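Local coordinates for protein D-aminopeptidase (Burkholderia sp. LK4, PDB 5TZB) that probably hydrolyses peptides and amides to release N-terminal amino acids, including beta-amino acids, as an Ntn-hydrolase-type aminopeptidase of family S58, at residues C[259-271]-C[296-308]. Residues are numbered along the deposited sequence; the frame is centred on the assembly and turned at random.
Sequences SIVVTIATDAPLL and SSGDIFLAFATGN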
loop_
_atom_site.group_PDB
_atom_site.type_symbol
_atom_site.label_atom_id
_atom_site.label_comp_id
_atom_site.label_asym_id
_atom_site.label_seq_id
_atom_site.Cartn_x
_atom_site.Cartn_y
_atom_site.Cartn_z
ATOM N N SER C 259 21.502 5.103 2.018
ATOM C CA SER C 259 20.231 5.363 2.687
ATOM C C SER C 259 20.011 6.855 2.895
ATOM O O SER C 259 20.966 7.618 3.035
ATOM C CB SER C 259 20.161 4.654 4.042
ATOM O OG SER C 259 20.266 3.245 3.913
ATOM N N ILE C 260 18.750 7.271 2.928
ATOM C CA ILE C 260 18.460 8.630 3.360
ATOM C C ILE C 260 17.112 8.678 4.054
ATOM O O ILE C 260 16.102 8.215 3.522
ATOM C CB ILE C 260 18.502 9.670 2.195
ATOM C CG1 ILE C 260 18.109 11.060 2.715
ATOM C CG2 ILE C 260 17.613 9.248 1.017
ATOM C CD1 ILE C 260 18.225 12.174 1.674
ATOM N N VAL C 261 17.107 9.231 5.264
ATOM C CA VAL C 261 15.851 9.436 5.969
ATOM C C VAL C 261 15.490 10.908 5.863
ATOM O O VAL C 261 16.356 11.778 5.921
ATOM C CB VAL C 261 15.913 8.970 7.448
ATOM C CG1 VAL C 261 16.182 7.458 7.514
ATOM C CG2 VAL C 261 16.973 9.703 8.207
ATOM N N VAL C 262 14.209 11.168 5.620
ATOM C CA VAL C 262 13.711 12.523 5.404
ATOM C C VAL C 262 12.525 12.804 6.325
ATOM O O VAL C 262 11.615 11.987 6.416
ATOM C CB VAL C 262 13.255 12.744 3.927
ATOM C CG1 VAL C 262 12.797 14.169 3.720
ATOM C CG2 VAL C 262 14.388 12.435 2.955
ATOM N N THR C 263 12.550 13.935 7.024
ATOM C CA THR C 263 11.351 14.419 7.688
ATOM C C THR C 263 10.961 15.737 7.049
ATOM O O THR C 263 11.789 16.632 6.923
ATOM C CB THR C 263 11.512 14.617 9.217
ATOM O OG1 THR C 263 11.795 13.365 9.851
ATOM C CG2 THR C 263 10.213 15.160 9.816
ATOM N N ILE C 264 9.714 15.814 6.600
ATOM C CA ILE C 264 9.122 17.042 6.089
ATOM C C ILE C 264 8.151 17.593 7.126
ATOM O O ILE C 264 7.311 16.851 7.635
ATOM C CB ILE C 264 8.370 16.785 4.773
ATOM C CG1 ILE C 264 9.364 16.408 3.663
ATOM C CG2 ILE C 264 7.542 18.017 4.369
ATOM C CD1 ILE C 264 8.683 15.767 2.426
ATOM N N ALA C 265 8.256 18.880 7.452
ATOM C CA ALA C 265 7.270 19.492 8.353
ATOM C C ALA C 265 6.582 20.677 7.684
ATOM O O ALA C 265 7.182 21.398 6.865
ATOM C CB ALA C 265 7.921 19.930 9.661
ATOM N N THR C 266 5.327 20.905 8.052
ATOM C CA THR C 266 4.617 22.077 7.549
ATOM C C THR C 266 3.590 22.552 8.545
ATOM O O THR C 266 3.021 21.742 9.284
ATOM C CB THR C 266 3.904 21.803 6.207
ATOM O OG1 THR C 266 3.319 23.016 5.732
ATOM C CG2 THR C 266 2.799 20.757 6.361
ATOM N N ASP C 267 3.328 23.861 8.552
ATOM C CA ASP C 267 2.262 24.384 9.404
ATOM C C ASP C 267 0.940 24.457 8.653
ATOM O O ASP C 267 -0.058 24.915 9.204
ATOM C CB ASP C 267 2.610 25.769 9.960
ATOM C CG ASP C 267 2.868 26.796 8.877
ATOM O OD1 ASP C 267 2.996 26.427 7.688
ATOM O OD2 ASP C 267 2.962 27.996 9.229
ATOM N N ALA C 268 0.931 23.987 7.408
ATOM C CA ALA C 268 -0.324 23.827 6.680
ATOM C C ALA C 268 -1.221 22.797 7.390
ATOM O O ALA C 268 -0.725 21.835 7.963
ATOM C CB ALA C 268 -0.052 23.403 5.240
ATOM N N PRO C 269 -2.544 23.022 7.392
ATOM C CA PRO C 269 -3.451 22.043 8.016
ATOM C C PRO C 269 -3.708 20.837 7.108
ATOM O O PRO C 269 -4.706 20.808 6.401
ATOM C CB PRO C 269 -4.735 22.844 8.242
ATOM C CG PRO C 269 -4.707 23.895 7.148
ATOM C CD PRO C 269 -3.245 24.252 6.971
ATOM N N LEU C 270 -2.751 19.916 7.042
ATOM C CA LEU C 270 -2.888 18.725 6.214
ATOM C C LEU C 270 -3.470 17.561 6.994
ATOM O O LEU C 270 -3.034 17.289 8.120
ATOM C CB LEU C 270 -1.533 18.317 5.631
ATOM C CG LEU C 270 -0.905 19.285 4.619
ATOM C CD1 LEU C 270 0.389 18.698 4.084
ATOM C CD2 LEU C 270 -1.864 19.588 3.487
ATOM N N LEU C 271 -4.421 16.865 6.378
ATOM C CA LEU C 271 -4.977 15.615 6.912
ATOM C C LEU C 271 -3.985 14.462 6.700
ATOM O O LEU C 271 -3.066 14.599 5.882
ATOM C CB LEU C 271 -6.309 15.295 6.231
ATOM C CG LEU C 271 -7.413 16.336 6.406
ATOM C CD1 LEU C 271 -8.671 15.888 5.691
ATOM C CD2 LEU C 271 -7.673 16.571 7.891
ATOM N N SER C 296 20.561 -0.803 -2.277
ATOM C CA SER C 296 21.106 -0.836 -0.915
ATOM C C SER C 296 20.665 0.333 -0.038
ATOM O O SER C 296 20.999 0.372 1.145
ATOM C CB SER C 296 22.630 -0.844 -0.940
ATOM O OG SER C 296 23.122 0.392 -1.420
ATOM N N SER C 297 19.925 1.270 -0.616
ATOM C CA SER C 297 19.616 2.535 0.053
ATOM C C SER C 297 18.249 2.571 0.753
ATOM O O SER C 297 17.211 2.517 0.109
ATOM C CB SER C 297 19.710 3.676 -0.970
ATOM O OG SER C 297 19.738 4.928 -0.335
ATOM N N GLY C 298 18.255 2.688 2.076
ATOM C CA GLY C 298 17.019 2.807 2.827
ATOM C C GLY C 298 16.458 4.203 2.663
ATOM O O GLY C 298 16.850 5.134 3.378
ATOM N N ASP C 299 15.556 4.361 1.701
ATOM C CA ASP C 299 15.015 5.680 1.400
ATOM C C ASP C 299 13.597 5.791 1.959
ATOM O O ASP C 299 12.618 5.355 1.344
ATOM C CB ASP C 299 15.078 5.944 -0.109
ATOM C CG ASP C 299 16.512 5.821 -0.662
ATOM O OD1 ASP C 299 17.482 5.961 0.125
ATOM O OD2 ASP C 299 16.677 5.572 -1.873
ATOM N N ILE C 300 13.509 6.355 3.161
ATOM C CA ILE C 300 12.266 6.338 3.925
ATOM C C ILE C 300 11.876 7.747 4.353
ATOM O O ILE C 300 12.681 8.466 4.959
ATOM C CB ILE C 300 12.413 5.402 5.153
ATOM C CG1 ILE C 300 12.713 3.979 4.674
ATOM C CG2 ILE C 300 11.181 5.459 6.053
ATOM C CD1 ILE C 300 13.038 2.986 5.791
ATOM N N PHE C 301 10.648 8.142 4.023
ATOM C CA PHE C 301 10.224 9.532 4.167
ATOM C C PHE C 301 9.018 9.707 5.096
ATOM O O PHE C 301 8.044 8.960 5.018
ATOM C CB PHE C 301 9.870 10.129 2.795
ATOM C CG PHE C 301 10.852 9.792 1.698
ATOM C CD1 PHE C 301 12.217 9.786 1.929
ATOM C CD2 PHE C 301 10.390 9.482 0.416
ATOM C CE1 PHE C 301 13.113 9.466 0.899
ATOM C CE2 PHE C 301 11.284 9.162 -0.615
ATOM C CZ PHE C 301 12.638 9.161 -0.374
ATOM N N LEU C 302 9.083 10.727 5.941
ATOM C CA LEU C 302 8.010 11.053 6.869
ATOM C C LEU C 302 7.643 12.506 6.706
ATOM O O LEU C 302 8.523 13.348 6.557
ATOM C CB LEU C 302 8.432 10.779 8.311
ATOM C CG LEU C 302 7.519 11.234 9.459
ATOM C CD1 LEU C 302 6.203 10.508 9.441
ATOM C CD2 LEU C 302 8.222 10.989 10.779
ATOM N N ALA C 303 6.348 12.787 6.710
ATOM C CA ALA C 303 5.848 14.152 6.705
ATOM C C ALA C 303 4.818 14.352 7.823
ATOM O O ALA C 303 3.934 13.518 8.011
ATOM C CB ALA C 303 5.244 14.489 5.371
ATOM N N PHE C 304 4.950 15.434 8.579
ATOM C CA PHE C 304 3.918 15.780 9.563
ATOM C C PHE C 304 3.497 17.244 9.438
ATOM O O PHE C 304 4.267 18.105 8.986
ATOM C CB PHE C 304 4.376 15.454 10.996
ATOM C CG PHE C 304 5.473 16.350 11.531
ATOM C CD1 PHE C 304 5.174 17.523 12.220
ATOM C CD2 PHE C 304 6.806 15.985 11.391
ATOM C CE1 PHE C 304 6.182 18.334 12.717
ATOM C CE2 PHE C 304 7.819 16.789 11.891
ATOM C CZ PHE C 304 7.503 17.972 12.555
ATOM N N ALA C 305 2.263 17.517 9.853
ATOM C CA ALA C 305 1.689 18.847 9.741
ATOM C C ALA C 305 1.276 19.364 11.119
ATOM O O ALA C 305 0.760 18.602 11.941
ATOM C CB ALA C 305 0.495 18.818 8.793
ATOM N N THR C 306 1.481 20.660 11.364
ATOM C CA THR C 306 1.156 21.243 12.671
ATOM C C THR C 306 -0.108 22.099 12.633
ATOM O O THR C 306 -0.572 22.557 13.678
ATOM C CB THR C 306 2.322 22.094 13.213
ATOM O OG1 THR C 306 2.578 23.180 12.312
ATOM C CG2 THR C 306 3.598 21.254 13.348
ATOM N N GLY C 307 -0.680 22.280 11.440
ATOM C CA GLY C 307 -1.817 23.166 11.227
ATOM C C GLY C 307 -3.056 22.848 12.036
ATOM O O GLY C 307 -3.743 23.743 12.532
ATOM N N ASN C 308 -3.362 21.564 12.162
ATOM C CA ASN C 308 -4.416 21.134 13.070
ATOM C C ASN C 308 -3.842 20.832 14.450
ATOM O O ASN C 308 -2.883 20.076 14.570
ATOM C CB ASN C 308 -5.143 19.915 12.491
ATOM C CG ASN C 308 -6.013 20.274 11.302
ATOM O OD1 ASN C 308 -7.051 20.928 11.447
ATOM N ND2 ASN C 308 -5.578 19.886 10.118
HETATM O O HOH W 1 -2.629 19.142 10.288
#
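F304 lays one face of its ring under the methyl of A265, a CH-pi contact with CB 3.9 Å from the ring centroid. At the ring's edge T263 CG2 lies 3.6 Å from CE2. A chi1 of 70° sets F304 CG between the backbone N and carbonyl carbon, swinging the ring across to the neighbouring strand. Strand 144-148 of the other sheet packs on this face, M146 against V261 and T263, consistent with the layered sandwich of Ntn hydrolases. On the opposite face V262 CG2 reaches F301 CD1 obliquely, at 3.6 Å. I264 lies alongside A303, and small A305 leaves a hollow where A268 O, L270 CB and T266 CG2 converge on its methyl. Helix 272-289 covers this side, L278 meeting I264 and L270, as the crossover of a beta-alpha-beta unit joining parallel strands 260-266 and 298-305. Alternating backbone bonds zip the strands, among them I264 N to L302 O at 2.7 Å. At one end S259 OG accepts from G298 N at 2.8 Å, and S297 OG gives its proton to D299 OD1. At the other, G307, lacking a side chain, lets the D267-P269 backbone close in, D267 O 3.2 Å from G307 CA. A water bridges L270 O to N308 N and ND2; K327 N bonds N308 OD1. Largely apolar faces between polar ends imply a buried parallel pair, its register probably set mainly by main-chain bonds.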